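Local coordinates for Lmo0181 protein (Listeria monocytogenes serovar 1/2a, PDB 5F7V), which binds the cyclic glucan cycloalternan and, probably as a membrane-attached lipoprotein, is thought to hand it to an ABC transporter for uptake, at residues K119-V131 against A277-K289. Numbering follows the deposited sequence.
Sequences KQYGMVESFSNVV and ATHFFANGIGVSK. With GLC (alpha-D-glucopyranose), chain B; GLC (alpha-D-glucopyranose), chain C.
Glu125 and Ser126 both turn their backbone N-H groups onto the carbonyl O of Asn283, a classic beta bulge in the middle of two antiparallel strands. The shorter of the two bonds, Glu125 N to Asn283 O, is 2.7 Å; the other, from Ser126 N, is 3.2 Å. Regular pairing resumes to either side, Met123 with Ile285 and Ser128 with Phe281. Here the strands are tight, and the non-hydrogen-bonded pairs are close, Val124 CA to Gly284 CA 4.1 Å.

The Phe127 and Phe280 rings lie near parallel, planes at 22°, but slid apart so that they barely overlap; Phe127 CD2 meets Phe280 CE1 at 3.6 Å, with helix 108-112 alongside. The sugar side carries Ser126, Ser128, Phe281 and Asn283. Phe281 offers one ring face to the glucose of chain B, while Val130 CG2 sits at its edge.

Toward both ends of this buried contact direct pairing gives way to single bridging waters, its looser part: one links Tyr121 O to Val287 N, and another joins Val130 O to His279 N.

With CG anti to its carbonyl carbon (chi1 -63°), Asn283 directs its amide at the same glucose. Asn283 OD1 accepts from O3 of the chain B glucose at 2.7 Å, and Asn283 ND2 donates to its O2 at 2.8 Å. The amide thus uses its acceptor and one N-H on neighbouring hydroxyls beside an aromatic face, a combination common in carbohydrate-binding sites.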
loop_
_atom_site.group_PDB
_atom_site.type_symbol
_atom_site.label_atom_id
_atom_site.label_comp_id
_atom_site.label_asym_id
_atom_site.label_seq_id
_atom_site.Cartn_x
_atom_site.Cartn_y
_atom_site.Cartn_z
ATOM N N LYS A 119 18.108 -0.195 -14.690
ATOM C CA LYS A 119 18.452 1.185 -14.334
ATOM C C LYS A 119 17.511 1.700 -13.236
ATOM O O LYS A 119 16.328 1.354 -13.178
ATOM C CB LYS A 119 18.347 2.075 -15.557
ATOM C CG LYS A 119 19.382 1.733 -16.631
ATOM C CD LYS A 119 19.099 2.459 -17.931
ATOM C CE LYS A 119 17.893 1.897 -18.653
ATOM N NZ LYS A 119 17.767 2.554 -19.980
ATOM N N GLN A 120 18.074 2.491 -12.330
ATOM C CA GLN A 120 17.303 3.100 -11.268
ATOM C C GLN A 120 16.572 4.334 -11.792
ATOM O O GLN A 120 17.199 5.295 -12.272
ATOM C CB GLN A 120 18.269 3.459 -10.133
ATOM C CG GLN A 120 17.607 3.548 -8.764
ATOM C CD GLN A 120 17.023 2.233 -8.268
ATOM O OE1 GLN A 120 17.506 1.154 -8.600
ATOM N NE2 GLN A 120 16.000 2.345 -7.453
ATOM N N TYR A 121 15.243 4.277 -11.731
ATOM C CA TYR A 121 14.409 5.393 -12.190
ATOM C C TYR A 121 13.613 6.060 -11.061
ATOM O O TYR A 121 12.748 6.932 -11.290
ATOM C CB TYR A 121 13.445 4.968 -13.293
ATOM C CG TYR A 121 14.028 4.803 -14.665
ATOM C CD1 TYR A 121 14.178 5.877 -15.539
ATOM C CD2 TYR A 121 14.404 3.557 -15.086
ATOM C CE1 TYR A 121 14.692 5.728 -16.808
ATOM C CE2 TYR A 121 14.930 3.378 -16.351
ATOM C CZ TYR A 121 15.065 4.456 -17.209
ATOM O OH TYR A 121 15.559 4.277 -18.483
ATOM N N GLY A 122 13.899 5.675 -9.825
ATOM C CA GLY A 122 13.266 6.343 -8.679
ATOM C C GLY A 122 14.130 6.096 -7.475
ATOM O O GLY A 122 14.877 5.134 -7.461
ATOM N N MET A 123 14.039 6.977 -6.493
ATOM C CA MET A 123 14.662 6.780 -5.181
ATOM C C MET A 123 13.602 6.365 -4.181
ATOM O O MET A 123 12.595 7.020 -3.998
ATOM C CB MET A 123 15.329 8.075 -4.738
ATOM C CG MET A 123 16.440 8.515 -5.666
ATOM S SD MET A 123 17.917 7.459 -5.640
ATOM C CE MET A 123 18.851 8.163 -4.298
ATOM N N VAL A 124 13.881 5.252 -3.509
ATOM C CA VAL A 124 12.891 4.706 -2.593
ATOM C C VAL A 124 12.725 5.596 -1.383
ATOM O O VAL A 124 13.693 6.005 -0.746
ATOM C CB VAL A 124 13.224 3.264 -2.171
ATOM C CG1 VAL A 124 14.595 3.147 -1.517
ATOM C CG2 VAL A 124 12.128 2.746 -1.265
ATOM N N GLU A 125 11.482 5.913 -1.076
ATOM C CA GLU A 125 11.110 6.849 -0.017
ATOM C C GLU A 125 10.607 6.145 1.231
ATOM O O GLU A 125 10.902 6.566 2.360
ATOM C CB GLU A 125 10.018 7.778 -0.581
ATOM C CG GLU A 125 9.459 8.733 0.417
ATOM C CD GLU A 125 8.098 9.257 0.064
ATOM O OE1 GLU A 125 7.535 8.766 -0.994
ATOM O OE2 GLU A 125 7.620 10.106 0.809
ATOM N N SER A 126 9.831 5.093 1.060
ATOM C CA SER A 126 9.266 4.386 2.198
ATOM C C SER A 126 8.815 3.007 1.764
ATOM O O SER A 126 8.675 2.714 0.579
ATOM C CB SER A 126 8.095 5.139 2.814
ATOM O OG SER A 126 6.963 5.172 1.967
ATOM N N PHE A 127 8.577 2.122 2.731
ATOM C CA PHE A 127 7.913 0.859 2.452
ATOM C C PHE A 127 6.914 0.551 3.559
ATOM O O PHE A 127 6.951 1.149 4.656
ATOM C CB PHE A 127 8.910 -0.263 2.131
ATOM C CG PHE A 127 9.659 -0.789 3.321
ATOM C CD1 PHE A 127 10.847 -0.187 3.724
ATOM C CD2 PHE A 127 9.205 -1.877 4.052
ATOM C CE1 PHE A 127 11.568 -0.628 4.812
ATOM C CE2 PHE A 127 9.924 -2.319 5.145
ATOM C CZ PHE A 127 11.094 -1.702 5.502
ATOM N N SER A 128 6.022 -0.372 3.232
ATOM C CA SER A 128 4.892 -0.631 4.147
ATOM C C SER A 128 4.244 -1.975 3.865
ATOM O O SER A 128 4.551 -2.648 2.883
ATOM C CB SER A 128 3.841 0.479 3.961
ATOM O OG SER A 128 3.259 0.450 2.674
ATOM N N ASN A 129 3.364 -2.373 4.775
ATOM C CA ASN A 129 2.571 -3.594 4.615
ATOM C C ASN A 129 1.247 -3.420 5.317
ATOM O O ASN A 129 0.905 -2.350 5.809
ATOM C CB ASN A 129 3.389 -4.813 5.025
ATOM C CG ASN A 129 3.809 -4.776 6.469
ATOM O OD1 ASN A 129 3.377 -3.929 7.256
ATOM N ND2 ASN A 129 4.684 -5.693 6.848
ATOM N N VAL A 130 0.483 -4.514 5.230
ATOM C CA VAL A 130 -0.867 -4.559 5.772
ATOM C C VAL A 130 -0.905 -5.566 6.898
ATOM O O VAL A 130 -0.188 -6.550 6.909
ATOM C CB VAL A 130 -1.846 -4.928 4.643
ATOM C CG1 VAL A 130 -3.237 -5.338 5.156
ATOM C CG2 VAL A 130 -1.949 -3.768 3.635
ATOM N N VAL A 131 -1.703 -5.251 7.918
ATOM C CA VAL A 131 -1.869 -6.081 9.098
ATOM C C VAL A 131 -3.342 -6.124 9.437
ATOM O O VAL A 131 -4.147 -5.354 8.906
ATOM C CB VAL A 131 -1.081 -5.548 10.315
ATOM C CG1 VAL A 131 0.411 -5.727 10.054
ATOM C CG2 VAL A 131 -1.372 -4.098 10.614
ATOM N N ALA A 277 0.522 -15.058 3.403
ATOM C CA ALA A 277 0.955 -14.131 2.359
ATOM C C ALA A 277 0.573 -12.731 2.794
ATOM O O ALA A 277 -0.589 -12.492 3.176
ATOM C CB ALA A 277 0.337 -14.479 1.016
ATOM N N THR A 278 1.559 -11.850 2.742
ATOM C CA THR A 278 1.369 -10.479 3.219
ATOM C C THR A 278 1.806 -9.510 2.138
ATOM O O THR A 278 2.611 -9.787 1.232
ATOM C CB THR A 278 2.191 -10.261 4.472
ATOM O OG1 THR A 278 3.554 -10.556 4.169
ATOM C CG2 THR A 278 1.643 -11.166 5.602
ATOM N N HIS A 279 1.194 -8.347 2.198
ATOM C CA HIS A 279 1.524 -7.260 1.261
ATOM C C HIS A 279 2.899 -6.688 1.549
ATOM O O HIS A 279 3.375 -6.640 2.666
ATOM C CB HIS A 279 0.501 -6.145 1.389
ATOM C CG HIS A 279 -0.690 -6.338 0.511
ATOM N ND1 HIS A 279 -1.980 -6.181 0.961
ATOM C CD2 HIS A 279 -0.781 -6.602 -0.812
ATOM C CE1 HIS A 279 -2.812 -6.346 -0.050
ATOM N NE2 HIS A 279 -2.109 -6.590 -1.131
ATOM N N PHE A 280 3.537 -6.189 0.502
ATOM C CA PHE A 280 4.741 -5.354 0.535
ATOM C C PHE A 280 4.544 -4.239 -0.469
ATOM O O PHE A 280 4.386 -4.473 -1.659
ATOM C CB PHE A 280 5.988 -6.168 0.192
ATOM C CG PHE A 280 7.254 -5.365 0.294
ATOM C CD1 PHE A 280 7.911 -5.263 1.520
ATOM C CD2 PHE A 280 7.735 -4.664 -0.797
ATOM C CE1 PHE A 280 9.074 -4.519 1.617
ATOM C CE2 PHE A 280 8.879 -3.898 -0.686
ATOM C CZ PHE A 280 9.515 -3.845 0.511
ATOM N N PHE A 281 4.556 -3.029 0.049
ATOM C CA PHE A 281 4.379 -1.822 -0.767
ATOM C C PHE A 281 5.591 -0.937 -0.578
ATOM O O PHE A 281 6.262 -0.982 0.428
ATOM C CB PHE A 281 3.080 -1.123 -0.355
ATOM C CG PHE A 281 1.843 -1.892 -0.701
ATOM C CD1 PHE A 281 1.580 -2.227 -2.027
ATOM C CD2 PHE A 281 0.930 -2.218 0.266
ATOM C CE1 PHE A 281 0.448 -2.941 -2.343
ATOM C CE2 PHE A 281 -0.204 -2.942 -0.055
ATOM C CZ PHE A 281 -0.454 -3.291 -1.360
ATOM N N ALA A 282 5.835 -0.084 -1.553
ATOM C CA ALA A 282 6.908 0.894 -1.459
ATOM C C ALA A 282 6.601 2.111 -2.264
ATOM O O ALA A 282 6.018 1.998 -3.339
ATOM C CB ALA A 282 8.237 0.330 -1.928
ATOM N N ASN A 283 6.953 3.274 -1.737
ATOM C CA ASN A 283 6.866 4.518 -2.501
ATOM C C ASN A 283 8.240 5.017 -2.859
ATOM O O ASN A 283 9.170 4.848 -2.069
ATOM C CB ASN A 283 6.141 5.554 -1.660
ATOM C CG ASN A 283 4.709 5.111 -1.370
ATOM O OD1 ASN A 283 4.015 4.676 -2.268
ATOM N ND2 ASN A 283 4.263 5.251 -0.118
ATOM N N GLY A 284 8.331 5.641 -4.017
ATOM C CA GLY A 284 9.581 6.166 -4.554
ATOM C C GLY A 284 9.342 7.532 -5.122
ATOM O O GLY A 284 8.202 7.905 -5.414
ATOM N N ILE A 285 10.411 8.282 -5.296
ATOM C CA ILE A 285 10.341 9.603 -5.921
ATOM C C ILE A 285 11.131 9.534 -7.206
ATOM O O ILE A 285 12.292 9.142 -7.238
ATOM C CB ILE A 285 10.847 10.690 -4.980
ATOM C CG1 ILE A 285 9.989 10.725 -3.725
ATOM C CG2 ILE A 285 10.895 12.011 -5.698
ATOM C CD1 ILE A 285 10.494 11.665 -2.651
ATOM N N GLY A 286 10.430 9.902 -8.272
ATOM C CA GLY A 286 10.958 10.011 -9.613
ATOM C C GLY A 286 11.222 11.451 -9.994
ATOM O O GLY A 286 10.666 12.355 -9.398
ATOM N N VAL A 287 12.087 11.640 -10.970
ATOM C CA VAL A 287 12.429 12.970 -11.489
ATOM C C VAL A 287 11.910 13.025 -12.918
ATOM O O VAL A 287 12.111 12.092 -13.705
ATOM C CB VAL A 287 13.944 13.208 -11.443
ATOM C CG1 VAL A 287 14.328 14.547 -12.056
ATOM C CG2 VAL A 287 14.406 13.138 -10.001
ATOM N N SER A 288 11.183 14.081 -13.265
ATOM C CA SER A 288 10.686 14.202 -14.632
ATOM C C SER A 288 11.820 14.231 -15.655
ATOM O O SER A 288 12.785 14.973 -15.534
ATOM C CB SER A 288 9.853 15.472 -14.799
ATOM O OG SER A 288 9.556 15.686 -16.161
ATOM N N LYS A 289 11.659 13.413 -16.681
ATOM C CA LYS A 289 12.587 13.413 -17.799
ATOM C C LYS A 289 12.763 14.769 -18.434
ATOM O O LYS A 289 13.821 15.024 -18.971
ATOM C CB LYS A 289 12.113 12.438 -18.878
ATOM C CG LYS A 289 13.093 12.288 -20.027
ATOM C CD LYS A 289 12.869 10.931 -20.652
ATOM C CE LYS A 289 14.020 10.399 -21.475
ATOM N NZ LYS A 289 13.495 9.051 -21.858
HETATM C C1 GLC B . -0.294 2.931 0.596
HETATM C C2 GLC B . 1.169 2.881 0.218
HETATM C C3 GLC B . 1.317 2.714 -1.283
HETATM C C4 GLC B . 0.485 1.537 -1.778
HETATM C C5 GLC B . -0.969 1.710 -1.358
HETATM C C6 GLC B . -1.836 0.508 -1.713
HETATM O O2 GLC B . 1.802 4.083 0.672
HETATM O O3 GLC B . 2.694 2.465 -1.554
HETATM O O4 GLC B . 0.521 1.550 -3.208
HETATM O O5 GLC B . -1.026 1.826 0.081
HETATM O O6 GLC B . -3.104 0.781 -1.074
HETATM C C1 GLC C . -4.196 0.093 -1.691
HETATM C C2 GLC C . -5.433 0.688 -1.032
HETATM C C3 GLC C . -5.389 0.392 0.467
HETATM C C4 GLC C . -5.277 -1.105 0.682
HETATM C C5 GLC C . -4.140 -1.719 -0.150
HETATM C C6 GLC C . -4.142 -3.249 -0.178
HETATM O O2 GLC C . -5.519 2.102 -1.280
HETATM O O3 GLC C . -6.614 0.899 1.016
HETATM O O4 GLC C . -4.986 -1.394 2.059
HETATM O O5 GLC C . -4.166 -1.321 -1.521
HETATM O O6 GLC C . -5.381 -3.694 -0.719
HETATM O O HOH W 1 13.468 9.424 -12.175
HETATM O O HOH W 2 4.991 -7.874 4.521
HETATM O O HOH W 3 -0.260 -8.031 4.597
#